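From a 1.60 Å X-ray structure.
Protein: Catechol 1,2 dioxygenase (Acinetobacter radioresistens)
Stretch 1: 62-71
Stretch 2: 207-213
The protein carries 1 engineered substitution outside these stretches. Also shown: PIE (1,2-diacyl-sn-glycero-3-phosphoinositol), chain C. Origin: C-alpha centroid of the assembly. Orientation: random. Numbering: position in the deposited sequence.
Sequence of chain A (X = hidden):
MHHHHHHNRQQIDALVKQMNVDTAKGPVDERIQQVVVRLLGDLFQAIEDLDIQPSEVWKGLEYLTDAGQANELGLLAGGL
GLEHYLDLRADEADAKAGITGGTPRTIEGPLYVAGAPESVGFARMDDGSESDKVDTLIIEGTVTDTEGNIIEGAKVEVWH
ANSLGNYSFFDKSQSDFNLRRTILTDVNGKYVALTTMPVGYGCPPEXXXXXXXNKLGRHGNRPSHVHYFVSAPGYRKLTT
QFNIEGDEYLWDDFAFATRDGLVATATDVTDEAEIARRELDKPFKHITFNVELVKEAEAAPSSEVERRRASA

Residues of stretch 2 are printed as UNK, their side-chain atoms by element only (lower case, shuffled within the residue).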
# COMPACT_ATOMS: atom_id res chain seq x y z
N GLU A 62 -3.60 -2.49 6.85
CA GLU A 62 -4.64 -1.49 7.07
C GLU A 62 -4.08 -0.07 6.95
O GLU A 62 -4.70 0.81 6.33
CB GLU A 62 -5.32 -1.73 8.41
CG GLU A 62 -6.21 -3.00 8.37
CD GLU A 62 -6.39 -3.70 9.71
OE1 GLU A 62 -6.11 -3.09 10.77
OE2 GLU A 62 -6.83 -4.89 9.69
N TYR A 63 -2.88 0.13 7.50
CA TYR A 63 -2.18 1.42 7.35
C TYR A 63 -1.93 1.74 5.87
O TYR A 63 -2.25 2.86 5.42
CB TYR A 63 -0.85 1.42 8.11
CG TYR A 63 -0.09 2.72 7.89
CD1 TYR A 63 -0.44 3.87 8.59
CD2 TYR A 63 0.94 2.78 6.95
CE1 TYR A 63 0.22 5.09 8.35
CE2 TYR A 63 1.60 3.98 6.69
CZ TYR A 63 1.23 5.13 7.40
OH TYR A 63 1.90 6.30 7.14
N LEU A 64 -1.37 0.77 5.12
CA LEU A 64 -1.10 0.99 3.69
C LEU A 64 -2.37 1.27 2.91
O LEU A 64 -2.37 2.14 2.03
CB LEU A 64 -0.29 -0.15 3.06
CG LEU A 64 1.14 -0.22 3.62
CD1 LEU A 64 1.85 -1.42 3.05
CD2 LEU A 64 1.97 1.07 3.34
N THR A 65 -3.46 0.55 3.23
CA THR A 65 -4.77 0.82 2.62
C THR A 65 -5.22 2.28 2.89
O THR A 65 -5.59 3.01 1.95
CB THR A 65 -5.83 -0.15 3.18
OG1 THR A 65 -5.51 -1.50 2.77
CG2 THR A 65 -7.23 0.21 2.66
N ASP A 66 -5.14 2.70 4.15
CA ASP A 66 -5.54 4.06 4.54
C ASP A 66 -4.69 5.13 3.85
O ASP A 66 -5.22 6.15 3.40
CB ASP A 66 -5.44 4.26 6.05
CG ASP A 66 -6.46 3.43 6.83
OD1 ASP A 66 -7.37 2.87 6.20
OD2 ASP A 66 -6.30 3.36 8.06
N ALA A 67 -3.38 4.86 3.78
CA ALA A 67 -2.44 5.76 3.10
C ALA A 67 -2.78 5.94 1.63
O ALA A 67 -2.77 7.07 1.12
CB ALA A 67 -0.97 5.28 3.29
N GLY A 68 -3.09 4.83 0.94
CA GLY A 68 -3.49 4.91 -0.46
C GLY A 68 -4.81 5.63 -0.65
O GLY A 68 -4.97 6.42 -1.59
N GLN A 69 -5.77 5.37 0.24
CA GLN A 69 -7.05 6.08 0.15
C GLN A 69 -6.91 7.59 0.37
O GLN A 69 -7.66 8.36 -0.25
CB GLN A 69 -8.08 5.46 1.10
CG GLN A 69 -8.49 4.06 0.61
CD GLN A 69 -9.42 3.35 1.58
OE1 GLN A 69 -9.85 3.92 2.57
NE2 GLN A 69 -9.76 2.09 1.27
N ALA A 70 -5.91 7.98 1.15
CA ALA A 70 -5.61 9.39 1.45
C ALA A 70 -4.67 10.03 0.40
O ALA A 70 -4.36 11.23 0.49
CB ALA A 70 -4.99 9.49 2.84
N ASN A 71 -4.27 9.24 -0.60
CA ASN A 71 -3.29 9.62 -1.63
C ASN A 71 -2.00 10.14 -1.02
O ASN A 71 -1.46 11.15 -1.49
CB ASN A 71 -3.90 10.66 -2.58
CG ASN A 71 -4.93 10.06 -3.52
OD1 ASN A 71 -6.13 10.36 -3.41
ND2 ASN A 71 -4.47 9.22 -4.45
N UNK A 207 -3.48 13.17 8.92
CA UNK A 207 -3.29 12.19 7.83
C UNK A 207 -2.39 11.03 8.23
O UNK A 207 -1.83 10.99 9.33
N UNK A 208 -2.23 10.09 7.29
CA UNK A 208 -1.51 8.86 7.56
C UNK A 208 0.01 9.02 7.70
O UNK A 208 0.62 8.35 8.52
o UNK A 208 -1.54 8.33 5.18
c UNK A 208 -3.26 7.31 6.53
c UNK A 208 -1.79 7.78 6.47
N UNK A 209 0.60 9.93 6.93
CA UNK A 209 2.04 10.12 7.01
C UNK A 209 2.45 10.67 8.39
O UNK A 209 3.33 10.11 9.06
c UNK A 209 4.11 11.00 5.87
o UNK A 209 2.14 10.43 4.59
c UNK A 209 2.58 11.00 5.84
N UNK A 210 1.75 11.72 8.84
CA UNK A 210 2.02 12.28 10.16
C UNK A 210 1.72 11.28 11.28
O UNK A 210 2.45 11.22 12.27
n UNK A 210 4.19 14.31 12.33
c UNK A 210 1.28 13.61 10.38
c UNK A 210 1.85 14.40 11.57
o UNK A 210 3.69 15.39 10.42
c UNK A 210 3.33 14.75 11.39
N UNK A 211 0.70 10.44 11.09
CA UNK A 211 0.42 9.42 12.10
C UNK A 211 1.63 8.51 12.32
O UNK A 211 1.98 8.18 13.46
c UNK A 211 -0.81 8.60 11.71
N UNK A 212 2.26 8.08 11.23
CA UNK A 212 3.40 7.20 11.35
C UNK A 212 4.62 7.98 11.87
O UNK A 212 5.34 7.51 12.77
c UNK A 212 5.07 4.97 8.63
c UNK A 212 4.88 4.47 11.06
c UNK A 212 3.68 6.49 10.02
c UNK A 212 4.93 5.60 10.01
N UNK A 213 4.85 9.19 11.34
CA UNK A 213 5.95 10.02 11.86
C UNK A 213 5.82 10.25 13.37
O UNK A 213 6.81 10.19 14.09
c UNK A 213 7.91 10.88 9.43
c UNK A 213 6.43 11.30 9.63
c UNK A 213 6.04 11.35 11.11
c UNK A 213 6.16 12.68 8.97
P PIE C . -2.01 4.97 13.42
O11 PIE C . -2.50 4.30 14.61
O12 PIE C . -0.52 4.39 12.92
O13 PIE C . -1.65 6.58 14.00
O14 PIE C . -2.91 5.31 12.32
C1 PIE C . -1.20 3.80 15.26
C2 PIE C . -1.14 2.36 14.70
C3 PIE C . 0.19 2.27 13.94
O31 PIE C . 0.13 1.44 12.77
O32 PIE C . 1.30 2.75 11.38
C31 PIE C . 1.19 1.67 11.95
C32 PIE C . 2.24 0.58 11.74
C33 PIE C . 2.31 0.16 10.27
C34 PIE C . 3.50 0.80 9.57
C35 PIE C . 4.14 -0.18 8.59
C36 PIE C . 4.54 0.50 7.29
C37 PIE C . 6.03 0.82 7.29
C38 PIE C . 6.59 0.84 5.87
C39 PIE C . 7.93 0.47 5.87
C40 PIE C . 8.58 -0.03 4.74
C41 PIE C . 7.95 -0.20 3.52
C42 PIE C . 8.40 0.87 2.51
O21 PIE C . -1.30 1.28 15.71
O22 PIE C . -0.13 2.09 17.49
C21 PIE C . -0.36 1.16 16.72
C22 PIE C . 0.38 -0.17 16.97
C23 PIE C . 0.73 -1.04 15.77
C24 PIE C . 1.43 -2.33 16.22
C25 PIE C . 2.82 -2.47 15.59
C26 PIE C . 2.72 -2.77 14.10
C27 PIE C . 4.09 -3.01 13.48
C28 PIE C . 4.05 -2.81 11.96
C29 PIE C . 3.81 -4.14 11.24
C47 PIE C . 4.02 -4.01 9.73
C48 PIE C . 3.75 -5.36 9.06
C49 PIE C . 4.43 -5.45 7.70
C50 PIE C . 3.54 -6.12 6.64
C51 PIE C . 2.81 -5.10 5.76
C1' PIE C . -6.09 7.13 11.85
C2' PIE C . -7.02 6.16 12.52
C3' PIE C . -6.33 5.61 13.78
C4' PIE C . -5.03 4.99 13.46
C5' PIE C . -4.10 5.97 12.73
C6' PIE C . -4.79 6.46 11.43
O1' PIE C . -6.68 7.61 10.64
O2' PIE C . -8.24 6.76 12.91
O3' PIE C . -7.17 4.65 14.44
O4' PIE C . -4.60 3.65 13.57
O6' PIE C . -3.95 7.43 10.79
C52 PIE C . 3.75 -4.08 5.08
C53 PIE C . 4.36 -4.64 3.80
C54 PIE C . 3.31 -4.85 2.71
C55 PIE C . 3.83 -4.41 1.34
C43 PIE C . 7.46 2.08 2.49
C44 PIE C . 7.09 2.49 1.06
C45 PIE C . 7.24 4.00 0.88
C46 PIE C . 5.90 4.65 0.59
O HOH W 1 1.19 7.70 4.59

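Position 207 has backbone atoms and no side-chain atoms. It touches nothing on stretch 1 within 4.5 Å. It sits at the N-cap, just before the helix that starts at 208. The residue is Gly207.

Position 208 has three side-chain atoms: a CB carrying one oxygen and one carbon. Its CB points toward stretch 1. The side-chain carbon beyond CB lies 3.7 Å from C of Asp66, and the side-chain oxygen lies 3.4 Å from CA of Ala67. The residue is Thr208. Its chi1 is p (53°). OG1 of Thr208 also lies 4.3 Å from CB of Ala70, so the side chain rests along one side of the first helix near its C-terminal end.

Position 209 has the same set of atoms, a CB carrying one oxygen and one carbon. Here CB points away from stretch 1. The backbone comes closer than the side chain: CA of 209 is 3.8 Å from OH of Tyr63. The residue is Thr209, with chi1 m (-53°).

Position 210 has five side-chain atoms: three carbons in a chain, the third carrying one oxygen and one nitrogen. Its CA-to-CB bond points away, and the side chain makes no contact with stretch 1. The residue is Gln210.

Position 211 has one side-chain carbon. Its CB points toward stretch 1 but makes no contact within 4.5 Å. The residue is Ala211. Its CB is 3.2 Å from O13 of the phospholipid PIE.

Position 212 has four side-chain carbons, forked at the second. CB points toward stretch 1 and lies 3.4 Å from OH and 3.8 Å from CZ of Tyr63. The residue is Leu212.

Position 213 also has four carbons forked at the second. CB points sideways, and the side chain is out of contact with stretch 1. The residue is Leu213.

The two helices run at 142°, closer to antiparallel than to parallel. Tyr63 reaches across between them. Its OH donates a hydrogen bond to O of Thr208 at 2.8 Å, and that oxygen also accepts the helical bond from N of Leu212 at 3.2 Å. Water 1 links the two helices: it donates to OH of Tyr63 at 3.0 Å and to OG1 of Thr209 at 2.9 Å, and it is hydrogen-bonded to OG1 of Thr208 at 2.9 Å. Thr208 packs close to the first helix at Ala67, with their CA atoms 5.5 Å apart. PIE O32 lies 3.5 Å from CD1 of Tyr63 and 4.0 Å from CD1 of Leu212, so the lipid adjoins both helices.

Stretch 2 (207-213) GTTQALL
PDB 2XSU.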